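Local atomic coordinates of putative PII-like nitrogen regulatory protein (Shewanella baltica, PDB entry 3CE8), a protein that is of unknown function but, as a trimeric PII-like protein, probably belongs among the nitrogen-regulatory signalling proteins or their relatives. Residues 24-29 with 108-113; 29-34 with 76-81; 50-55 with 80-85. All coordinates share one frame; numbering follows the deposited sequence. Where two conformers were deposited one is given.

Contact 1: residues 24-29 with 108-113; sequences QLLVLI and YWIMPI
Leu25 with Met111 and Val27 with Trp109 are the hydrogen-bonded pairs that join residues 24-29 to the antiparallel segment 108-113, the strand axes approaching to 4.6 Å at their closest and running at 159°. Each pair makes two N-H...O=C bonds. Those of the second are short, with Val27 N to Trp109 O at 2.7 Å. Between the pairs, Ile110 CA also approaches Leu25 O in a CA-H...O contact of 3.2 Å.

On the face carrying Val27, the indole of Trp109 folds back across the neighbouring strand. Its CG sits between the backbone N and the carbonyl carbon (chi1 60°), which brings the ring beneath Val27. There Val27 CB makes a CH-pi contact 3.8 Å from the five-membered ring's centroid, and CG1 reaches CZ2 at 3.5 Å. Ile29 CG1 meets the far end of the indole at CH2, 3.7 Å off. NE1 is buried with no polar partner in the model. With an alanine in place of the tryptophan, Val27 and Ile29 would probably lose the flat cover they share, and a gap would open where the indole lay.

The other face is more mixed. Leu26 CD1 meets Tyr108 CD2 at 3.6 Å, while the extended Gln24 lays its amide carbon CD against Ile110 CG2 at 3.5 Å; its NE2 is hydrogen-bonded to Gln90 and His85. Leu26 continues onto Leu93, Leu94 and Leu97 of helix 90-100. Strand 74-86 flanks 23-31 on its other edge, and Tyr108, Trp109 and Ile110 pair with a strand of the second subunit, extending the sheet.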
loop_
_atom_site.group_PDB
_atom_site.type_symbol
_atom_site.label_atom_id
_atom_site.label_comp_id
_atom_site.label_asym_id
_atom_site.label_seq_id
_atom_site.Cartn_x
_atom_site.Cartn_y
_atom_site.Cartn_z
ATOM N N GLN A 24 -9.104 -3.999 -9.492
ATOM C CA GLN A 24 -8.977 -3.002 -8.447
ATOM C C GLN A 24 -8.538 -3.695 -7.162
ATOM O O GLN A 24 -8.682 -4.899 -7.025
ATOM C CB GLN A 24 -10.282 -2.221 -8.305
ATOM C CG GLN A 24 -11.468 -3.080 -8.018
ATOM C CD GLN A 24 -12.756 -2.284 -7.903
ATOM O OE1 GLN A 24 -12.913 -1.240 -8.558
ATOM N NE2 GLN A 24 -13.705 -2.791 -7.064
ATOM N N LEU A 25 -7.956 -2.926 -6.262
ATOM C CA LEU A 25 -7.409 -3.463 -5.023
ATOM C C LEU A 25 -8.270 -3.169 -3.800
ATOM O O LEU A 25 -8.531 -2.033 -3.503
ATOM C CB LEU A 25 -5.999 -2.867 -4.814
ATOM C CG LEU A 25 -5.132 -3.456 -3.709
ATOM C CD1 LEU A 25 -4.756 -4.879 -4.116
ATOM C CD2 LEU A 25 -3.889 -2.565 -3.405
ATOM N N LEU A 26 -8.735 -4.195 -3.118
ATOM C CA LEU A 26 -9.439 -3.984 -1.851
ATOM C C LEU A 26 -8.444 -4.051 -0.733
ATOM O O LEU A 26 -7.662 -4.991 -0.645
ATOM C CB LEU A 26 -10.511 -5.049 -1.591
ATOM C CG LEU A 26 -11.185 -5.031 -0.216
ATOM C CD1 LEU A 26 -12.051 -3.794 0.006
ATOM C CD2 LEU A 26 -12.025 -6.274 -0.166
ATOM N N VAL A 27 -8.426 -2.996 0.061
ATOM C CA VAL A 27 -7.581 -2.938 1.268
ATOM C C VAL A 27 -8.528 -2.914 2.440
ATOM O O VAL A 27 -9.473 -2.114 2.514
ATOM C CB VAL A 27 -6.662 -1.712 1.350
ATOM C CG1 VAL A 27 -5.898 -1.751 2.678
ATOM C CG2 VAL A 27 -5.720 -1.682 0.143
ATOM N N LEU A 28 -8.255 -3.835 3.345
ATOM C CA LEU A 28 -9.118 -4.122 4.508
ATOM C C LEU A 28 -8.297 -4.205 5.783
ATOM O O LEU A 28 -7.327 -4.951 5.846
ATOM C CB LEU A 28 -9.833 -5.457 4.224
ATOM C CG LEU A 28 -10.680 -6.106 5.307
ATOM C CD1 LEU A 28 -11.935 -5.292 5.627
ATOM C CD2 LEU A 28 -11.038 -7.496 4.822
ATOM N N ILE A 29 -8.661 -3.383 6.766
ATOM C CA ILE A 29 -7.966 -3.337 8.063
ATOM C C ILE A 29 -8.829 -4.090 9.058
ATOM O O ILE A 29 -9.792 -3.556 9.599
ATOM C CB ILE A 29 -7.687 -1.890 8.538
ATOM C CG1 ILE A 29 -6.969 -1.110 7.435
ATOM C CG2 ILE A 29 -6.867 -1.872 9.799
ATOM C CD1 ILE A 29 -5.803 -1.859 6.854
ATOM N N TYR A 108 -12.195 -0.317 5.314
ATOM C CA TYR A 108 -11.705 -0.726 4.008
ATOM C C TYR A 108 -11.704 0.402 3.022
ATOM O O TYR A 108 -12.325 1.442 3.216
ATOM C CB TYR A 108 -12.543 -1.860 3.419
ATOM C CG TYR A 108 -13.853 -1.377 2.829
ATOM C CD1 TYR A 108 -14.934 -1.117 3.627
ATOM C CD2 TYR A 108 -13.991 -1.168 1.474
ATOM C CE1 TYR A 108 -16.148 -0.656 3.096
ATOM C CE2 TYR A 108 -15.190 -0.707 0.930
ATOM C CZ TYR A 108 -16.265 -0.452 1.742
ATOM O OH TYR A 108 -17.464 0.008 1.219
ATOM N N TRP A 109 -10.928 0.172 1.985
ATOM C CA TRP A 109 -10.887 1.059 0.835
ATOM C C TRP A 109 -10.493 0.306 -0.416
ATOM O O TRP A 109 -9.964 -0.771 -0.352
ATOM C CB TRP A 109 -10.076 2.339 1.060
ATOM C CG TRP A 109 -8.688 2.142 1.399
ATOM C CD1 TRP A 109 -7.626 2.104 0.546
ATOM C CD2 TRP A 109 -8.159 1.986 2.719
ATOM N NE1 TRP A 109 -6.443 1.901 1.267
ATOM C CE2 TRP A 109 -6.749 1.813 2.595
ATOM C CE3 TRP A 109 -8.741 1.952 3.998
ATOM C CZ2 TRP A 109 -5.921 1.616 3.688
ATOM C CZ3 TRP A 109 -7.905 1.754 5.101
ATOM C CH2 TRP A 109 -6.507 1.590 4.931
ATOM N N ILE A 110 -10.913 0.855 -1.550
ATOM C CA ILE A 110 -10.718 0.237 -2.871
ATOM C C ILE A 110 -9.999 1.227 -3.724
ATOM O O ILE A 110 -10.351 2.407 -3.783
ATOM C CB ILE A 110 -12.075 -0.162 -3.561
ATOM C CG1 ILE A 110 -12.902 -1.105 -2.644
ATOM C CG2 ILE A 110 -11.789 -0.802 -4.900
ATOM C CD1 ILE A 110 -14.178 -1.598 -3.240
HETATM N N MSE A 111 -8.935 0.751 -4.342
HETATM C CA MSE A 111 -8.072 1.618 -5.142
HETATM C C MSE A 111 -7.964 1.110 -6.536
HETATM O O MSE A 111 -8.025 -0.087 -6.774
HETATM C CB MSE A 111 -6.675 1.649 -4.554
HETATM C CG MSE A 111 -6.731 1.808 -3.061
HETATM SE SE MSE A 111 -5.026 2.021 -2.230
HETATM C CE MSE A 111 -4.638 3.750 -2.926
ATOM N N PRO A 112 -7.787 2.029 -7.465
ATOM C CA PRO A 112 -7.645 1.612 -8.819
ATOM C C PRO A 112 -6.257 1.117 -9.103
ATOM O O PRO A 112 -5.265 1.537 -8.466
ATOM C CB PRO A 112 -7.918 2.893 -9.597
ATOM C CG PRO A 112 -7.495 3.971 -8.693
ATOM C CD PRO A 112 -7.701 3.486 -7.306
ATOM N N ILE A 113 -6.246 0.189 -10.056
ATOM C CA ILE A 113 -5.053 -0.465 -10.617
ATOM C C ILE A 113 -4.997 -0.175 -12.097
ATOM O O ILE A 113 -5.955 -0.420 -12.802
ATOM C CB ILE A 113 -5.135 -1.981 -10.515
ATOM C CG1 ILE A 113 -5.083 -2.411 -9.060
ATOM C CG2 ILE A 113 -4.008 -2.616 -11.323
ATOM C CD1 ILE A 113 -4.117 -1.601 -8.275
#

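Contact 2: residues 29-34 with 76-81; sequences IAQNDI and REFCKF
Ala30 and Cys79 form the one firm hydrogen-bonded pair between 29-34 and 76-81, antiparallel neighbours in the sheet. Ala30 N donates to Cys79 O at 2.9 Å, and Cys79 N donates to Ala30 O at 2.8 Å. Ile29 and Lys80 make the next, non-hydrogen-bonded pair. The strands are strongly twisted here, with 128° between their directions, and beyond Gln31 the first segment turns off toward helix 35-42.

Apolar contacts gather on the two faces. On one, Ile29 divides its branches between two partners: CG2 presses on Phe78 CB at 3.6 Å, the two side chains crossing at about a right angle, and CD1 reaches Lys80 CG at 3.5 Å. The first torsion of Lys80 (chi1 180°, CG anti to the backbone N) lays CG beside that methyl, and the extended remainder leads the amine away. The Lys80 side chain comes within about 3 Å of a bound phosphate ion, probably from the crystallisation liquor. On the other face Ala30 CB meets the edge of the Phe81 ring at CE1, 4.1 Å away; Ile38 of helix 35-42 touches both residues.

Polar side chains contribute proximity more than bonding. Asn32 turns its amide back toward 77-79, with OD1 3.6 Å from Cys79 CB, while its ND2 is 3.4 Å from Glu77 O at an angle too poor for a hydrogen bond.

With two backbone bonds and a few apolar contacts doing the joining, the chemistry is that of a strand end parting from its neighbour: the methylenes of Lys80 serve the sheet, while its amine, which makes long, weak ion pairs with Glu82 and with Glu82 of the second subunit, probably helps to draw anions such as the phosphate.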
loop_
_atom_site.group_PDB
_atom_site.type_symbol
_atom_site.label_atom_id
_atom_site.label_comp_id
_atom_site.label_asym_id
_atom_site.label_seq_id
_atom_site.Cartn_x
_atom_site.Cartn_y
_atom_site.Cartn_z
ATOM N N ILE A 29 -8.661 -3.383 6.766
ATOM C CA ILE A 29 -7.966 -3.337 8.063
ATOM C C ILE A 29 -8.829 -4.090 9.058
ATOM O O ILE A 29 -9.792 -3.556 9.599
ATOM C CB ILE A 29 -7.687 -1.890 8.538
ATOM C CG1 ILE A 29 -6.969 -1.110 7.435
ATOM C CG2 ILE A 29 -6.867 -1.872 9.799
ATOM C CD1 ILE A 29 -5.803 -1.859 6.854
ATOM N N ALA A 30 -8.430 -5.341 9.271
ATOM C CA ALA A 30 -9.134 -6.331 10.076
ATOM C C ALA A 30 -8.502 -6.565 11.417
ATOM O O ALA A 30 -7.283 -6.530 11.607
ATOM C CB ALA A 30 -9.200 -7.656 9.315
ATOM N N GLN A 31 -9.365 -6.869 12.358
ATOM C CA GLN A 31 -8.912 -7.129 13.721
ATOM C C GLN A 31 -8.300 -8.509 13.711
ATOM O O GLN A 31 -8.684 -9.353 12.928
ATOM C CB GLN A 31 -10.067 -7.000 14.703
ATOM C CG GLN A 31 -11.023 -5.862 14.302
ATOM C CD GLN A 31 -11.911 -5.425 15.426
ATOM O OE1 GLN A 31 -11.438 -5.207 16.546
ATOM N NE2 GLN A 31 -13.207 -5.253 15.135
ATOM N N ASN A 32 -7.310 -8.708 14.557
ATOM C CA ASN A 32 -6.545 -9.968 14.572
ATOM C C ASN A 32 -7.362 -11.223 14.833
ATOM O O ASN A 32 -6.990 -12.303 14.391
ATOM C CB ASN A 32 -5.337 -9.897 15.527
ATOM C CG ASN A 32 -4.190 -9.032 14.958
ATOM O OD1 ASN A 32 -4.022 -8.907 13.736
ATOM N ND2 ASN A 32 -3.389 -8.456 15.848
ATOM N N ASP A 33 -8.502 -11.063 15.488
ATOM C CA ASP A 33 -9.352 -12.216 15.840
ATOM C C ASP A 33 -10.179 -12.802 14.673
ATOM O O ASP A 33 -10.449 -14.011 14.636
ATOM C CB ASP A 33 -10.217 -11.938 17.087
ATOM C CG ASP A 33 -11.137 -10.747 16.927
ATOM O OD1 ASP A 33 -11.306 -10.264 15.784
ATOM O OD2 ASP A 33 -11.695 -10.299 17.953
ATOM N N ILE A 34 -10.542 -11.967 13.708
ATOM C CA ILE A 34 -11.351 -12.445 12.554
ATOM C C ILE A 34 -10.460 -12.693 11.355
ATOM O O ILE A 34 -10.929 -12.931 10.246
ATOM C CB ILE A 34 -12.511 -11.495 12.126
ATOM C CG1 ILE A 34 -11.969 -10.106 11.766
ATOM C CG2 ILE A 34 -13.574 -11.442 13.186
ATOM C CD1 ILE A 34 -12.977 -9.183 11.069
ATOM N N ARG A 76 -3.898 0.545 18.228
ATOM C CA ARG A 76 -3.692 -0.903 18.293
ATOM C C ARG A 76 -3.160 -1.552 17.013
ATOM O O ARG A 76 -2.905 -0.899 16.012
ATOM C CB ARG A 76 -5.012 -1.577 18.710
ATOM C CG ARG A 76 -5.332 -2.957 18.067
ATOM C CD ARG A 76 -6.409 -3.820 18.835
ATOM N NE ARG A 76 -7.787 -3.297 18.812
ATOM C CZ ARG A 76 -8.133 -2.021 18.616
ATOM N NH1 ARG A 76 -7.216 -1.068 18.473
ATOM N NH2 ARG A 76 -9.417 -1.682 18.603
ATOM N N GLU A 77 -3.048 -2.870 17.066
ATOM C CA GLU A 77 -2.479 -3.686 15.981
ATOM C C GLU A 77 -3.510 -4.493 15.202
ATOM O O GLU A 77 -4.347 -5.205 15.756
ATOM C CB GLU A 77 -1.416 -4.645 16.542
ATOM C CG GLU A 77 -0.608 -5.412 15.487
ATOM C CD GLU A 77 0.589 -4.603 14.952
ATOM O OE1 GLU A 77 1.058 -3.688 15.672
ATOM O OE2 GLU A 77 1.080 -4.890 13.832
ATOM N N PHE A 78 -3.410 -4.372 13.889
ATOM C CA PHE A 78 -4.320 -5.049 12.961
ATOM C C PHE A 78 -3.621 -5.810 11.870
ATOM O O PHE A 78 -2.424 -5.741 11.630
ATOM C CB PHE A 78 -5.258 -4.061 12.236
ATOM C CG PHE A 78 -6.009 -3.134 13.146
ATOM C CD1 PHE A 78 -5.420 -1.970 13.606
ATOM C CD2 PHE A 78 -7.308 -3.400 13.503
ATOM C CE1 PHE A 78 -6.097 -1.103 14.429
ATOM C CE2 PHE A 78 -7.997 -2.535 14.335
ATOM C CZ PHE A 78 -7.387 -1.390 14.792
ATOM N N CYS A 79 -4.474 -6.476 11.149
ATOM C CA CYS A 79 -4.068 -7.261 10.030
ATOM C C CYS A 79 -4.567 -6.555 8.785
ATOM O O CYS A 79 -5.737 -6.248 8.657
ATOM C CB CYS A 79 -4.650 -8.669 10.168
ATOM S SG CYS A 79 -4.163 -9.804 8.842
ATOM N N LYS A 80 -3.646 -6.275 7.881
ATOM C CA LYS A 80 -3.959 -5.594 6.643
ATOM C C LYS A 80 -3.857 -6.543 5.468
ATOM O O LYS A 80 -2.782 -7.064 5.094
ATOM C CB LYS A 80 -3.044 -4.383 6.446
ATOM C CG LYS A 80 -3.242 -3.554 5.167
ATOM C CD LYS A 80 -2.030 -2.618 4.989
ATOM C CE LYS A 80 -2.022 -1.760 3.751
ATOM N NZ LYS A 80 -0.714 -1.031 3.595
ATOM N N PHE A 81 -5.041 -6.719 4.903
ATOM C CA PHE A 81 -5.276 -7.551 3.740
ATOM C C PHE A 81 -5.337 -6.687 2.509
ATOM O O PHE A 81 -5.897 -5.596 2.522
ATOM C CB PHE A 81 -6.636 -8.269 3.828
ATOM C CG PHE A 81 -6.691 -9.425 4.830
ATOM C CD1 PHE A 81 -7.029 -9.207 6.155
ATOM C CD2 PHE A 81 -6.452 -10.732 4.420
ATOM C CE1 PHE A 81 -7.094 -10.260 7.037
ATOM C CE2 PHE A 81 -6.502 -11.780 5.310
ATOM C CZ PHE A 81 -6.828 -11.552 6.610
#

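Contact 3: residues 50-55 with 80-85; sequences GFSLGN and KFEIMH. With EDO (1,2-ethanediol), chain E.
Ser52 with Glu82 and Gly54 with Lys80 are the hydrogen-bonded pairs of this antiparallel pair of strands, the second and third of the ferredoxin-like fold that PII proteins share. Of the four bonds, Lys80 N to Gly54 O is the shortest at 2.6 Å. Residues 50-53 also pair with a strand of the third subunit, so the sheet runs on.

Packing is tight on the face that carries Leu53, whose chain runs alongside Phe81. CB of Leu53 stands over a face of the Phe81 ring in a CH-pi contact, 4.2 Å from the centroid, and CD2 touches CE2 at 3.6 Å. Phe51 brings CD2 to the edge of the same ring, its own CG held between backbone N and carbonyl carbon (chi1 58°), while its CB rests on Ile83 CG1 at 3.9 Å. Val39 of helix 35-42 also touches Phe81, and Phe59 of the third subunit stacks on Phe51.

The opposite face is polar and more loosely knit. Ser52 OG lies 3.6 Å from Glu82 CB, and Glu82 OE2 makes a long salt bridge with Lys80 NZ. Toward Gly50 the strands separate, and small molecules fill in: one water donates to both Gly50 O and Met84 O, and a 1,2-ethanediol, probably from the crystallisation liquor, gives O1 to Glu82 O at 3.1 Å and O2 to Gly50 O at 2.6 Å.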
loop_
_atom_site.group_PDB
_atom_site.type_symbol
_atom_site.label_atom_id
_atom_site.label_comp_id
_atom_site.label_asym_id
_atom_site.label_seq_id
_atom_site.Cartn_x
_atom_site.Cartn_y
_atom_site.Cartn_z
ATOM N N GLY A 50 -5.398 -14.897 -5.687
ATOM C CA GLY A 50 -4.507 -14.818 -4.534
ATOM C C GLY A 50 -4.718 -13.497 -3.817
ATOM O O GLY A 50 -5.424 -12.623 -4.306
ATOM N N PHE A 51 -4.148 -13.394 -2.621
ATOM C CA PHE A 51 -4.182 -12.152 -1.782
ATOM C C PHE A 51 -2.994 -12.072 -0.865
ATOM O O PHE A 51 -2.261 -13.036 -0.700
ATOM C CB PHE A 51 -5.454 -12.025 -0.940
ATOM C CG PHE A 51 -5.693 -13.184 -0.008
ATOM C CD1 PHE A 51 -6.311 -14.339 -0.461
ATOM C CD2 PHE A 51 -5.296 -13.119 1.321
ATOM C CE1 PHE A 51 -6.502 -15.406 0.388
ATOM C CE2 PHE A 51 -5.494 -14.189 2.176
ATOM C CZ PHE A 51 -6.100 -15.327 1.713
ATOM N N SER A 52 -2.830 -10.906 -0.263
ATOM C CA SER A 52 -1.721 -10.707 0.664
ATOM C C SER A 52 -2.193 -10.145 1.968
ATOM O O SER A 52 -3.249 -9.544 2.072
ATOM C CB SER A 52 -0.663 -9.763 0.102
ATOM O OG SER A 52 -0.954 -8.407 0.404
ATOM N N LEU A 53 -1.386 -10.358 2.982
ATOM C CA LEU A 53 -1.702 -9.820 4.305
ATOM C C LEU A 53 -0.477 -9.500 5.126
ATOM O O LEU A 53 0.509 -10.200 5.116
ATOM C CB LEU A 53 -2.612 -10.765 5.075
ATOM C CG LEU A 53 -2.072 -12.042 5.648
ATOM C CD1 LEU A 53 -1.452 -11.691 6.969
ATOM C CD2 LEU A 53 -3.213 -13.007 5.855
ATOM N N GLY A 54 -0.555 -8.372 5.793
ATOM C CA GLY A 54 0.522 -7.935 6.648
ATOM C C GLY A 54 0.045 -7.265 7.912
ATOM O O GLY A 54 -1.081 -6.804 8.009
ATOM N N ASN A 55 0.925 -7.222 8.884
ATOM C CA ASN A 55 0.656 -6.548 10.153
ATOM C C ASN A 55 0.881 -5.048 10.056
ATOM O O ASN A 55 1.877 -4.593 9.518
ATOM C CB ASN A 55 1.537 -7.125 11.273
ATOM C CG ASN A 55 1.033 -8.478 11.778
ATOM O OD1 ASN A 55 -0.173 -8.812 11.682
ATOM N ND2 ASN A 55 1.949 -9.254 12.348
ATOM N N LYS A 80 -3.646 -6.275 7.881
ATOM C CA LYS A 80 -3.959 -5.594 6.643
ATOM C C LYS A 80 -3.857 -6.543 5.468
ATOM O O LYS A 80 -2.782 -7.064 5.094
ATOM C CB LYS A 80 -3.044 -4.383 6.446
ATOM C CG LYS A 80 -3.242 -3.554 5.167
ATOM C CD LYS A 80 -2.030 -2.618 4.989
ATOM C CE LYS A 80 -2.022 -1.760 3.751
ATOM N NZ LYS A 80 -0.714 -1.031 3.595
ATOM N N PHE A 81 -5.041 -6.719 4.903
ATOM C CA PHE A 81 -5.276 -7.551 3.740
ATOM C C PHE A 81 -5.337 -6.687 2.509
ATOM O O PHE A 81 -5.897 -5.596 2.522
ATOM C CB PHE A 81 -6.636 -8.269 3.828
ATOM C CG PHE A 81 -6.691 -9.425 4.830
ATOM C CD1 PHE A 81 -7.029 -9.207 6.155
ATOM C CD2 PHE A 81 -6.452 -10.732 4.420
ATOM C CE1 PHE A 81 -7.094 -10.260 7.037
ATOM C CE2 PHE A 81 -6.502 -11.780 5.310
ATOM C CZ PHE A 81 -6.828 -11.552 6.610
ATOM N N GLU A 82 -4.746 -7.199 1.448
ATOM C CA GLU A 82 -4.835 -6.581 0.129
ATOM C C GLU A 82 -5.273 -7.649 -0.849
ATOM O O GLU A 82 -4.633 -8.704 -0.982
ATOM C CB GLU A 82 -3.519 -5.929 -0.285
ATOM C CG GLU A 82 -3.184 -4.733 0.578
ATOM C CD GLU A 82 -2.043 -3.882 0.057
ATOM O OE1 GLU A 82 -1.390 -4.210 -0.956
ATOM O OE2 GLU A 82 -1.821 -2.838 0.668
ATOM N N ILE A 83 -6.399 -7.349 -1.491
ATOM C CA ILE A 83 -7.099 -8.267 -2.379
ATOM C C ILE A 83 -7.467 -7.691 -3.743
ATOM O O ILE A 83 -8.396 -6.911 -3.921
ATOM C CB ILE A 83 -8.394 -8.756 -1.692
ATOM C CG1 ILE A 83 -8.067 -9.232 -0.273
ATOM C CG2 ILE A 83 -9.119 -9.854 -2.513
ATOM C CD1 ILE A 83 -9.179 -8.970 0.654
HETATM N N MSE A 84 -6.672 -8.107 -4.700
HETATM C CA MSE A 84 -6.869 -7.754 -6.094
HETATM C C MSE A 84 -8.053 -8.584 -6.562
HETATM O O MSE A 84 -8.140 -9.791 -6.295
HETATM C CB MSE A 84 -5.635 -8.064 -6.952
HETATM C CG MSE A 84 -5.769 -7.576 -8.379
HETATM SE SE MSE A 84 -5.566 -5.665 -8.443
HETATM C CE MSE A 84 -3.823 -5.542 -7.605
ATOM N N HIS A 85 -8.967 -7.913 -7.245
ATOM C CA HIS A 85 -10.170 -8.533 -7.739
ATOM C C HIS A 85 -10.779 -7.737 -8.879
ATOM O O HIS A 85 -10.554 -6.535 -8.986
ATOM C CB HIS A 85 -11.194 -8.600 -6.600
ATOM C CG HIS A 85 -11.652 -7.249 -6.123
ATOM N ND1 HIS A 85 -10.895 -6.459 -5.272
ATOM C CD2 HIS A 85 -12.778 -6.543 -6.391
ATOM C CE1 HIS A 85 -11.534 -5.319 -5.052
ATOM N NE2 HIS A 85 -12.674 -5.339 -5.723
HETATM C C1 EDO E . -2.831 -8.823 -4.041
HETATM O O1 EDO E . -2.147 -9.143 -2.825
HETATM C C2 EDO E . -2.869 -10.011 -4.985
HETATM O O2 EDO E . -4.227 -10.379 -4.845
HETATM O O HOH W 1 -6.602 -12.045 -7.101
#

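Three successive seams of one four-stranded sheet are described. Contacts 1 and 2 both use strand 23-31, while contacts 2 and 3 share Lys80 and Phe81 on strand 74-86; contacts 2 and 3 are nested in the chain loop that contact 1 closes. Contacts 1 and 3 are buried, and in both the sheet runs on into another subunit. Contact 2, at the twisted end, is partly buried and has the fewest backbone bonds. Aromatic-aliphatic packing dominates the buried seams, though Lys80 and Glu82 bring charge to one face of contact 3. The central seam continues between contacts 1 and 3, where Leu26 O lies 2.8 Å from Ile83 N.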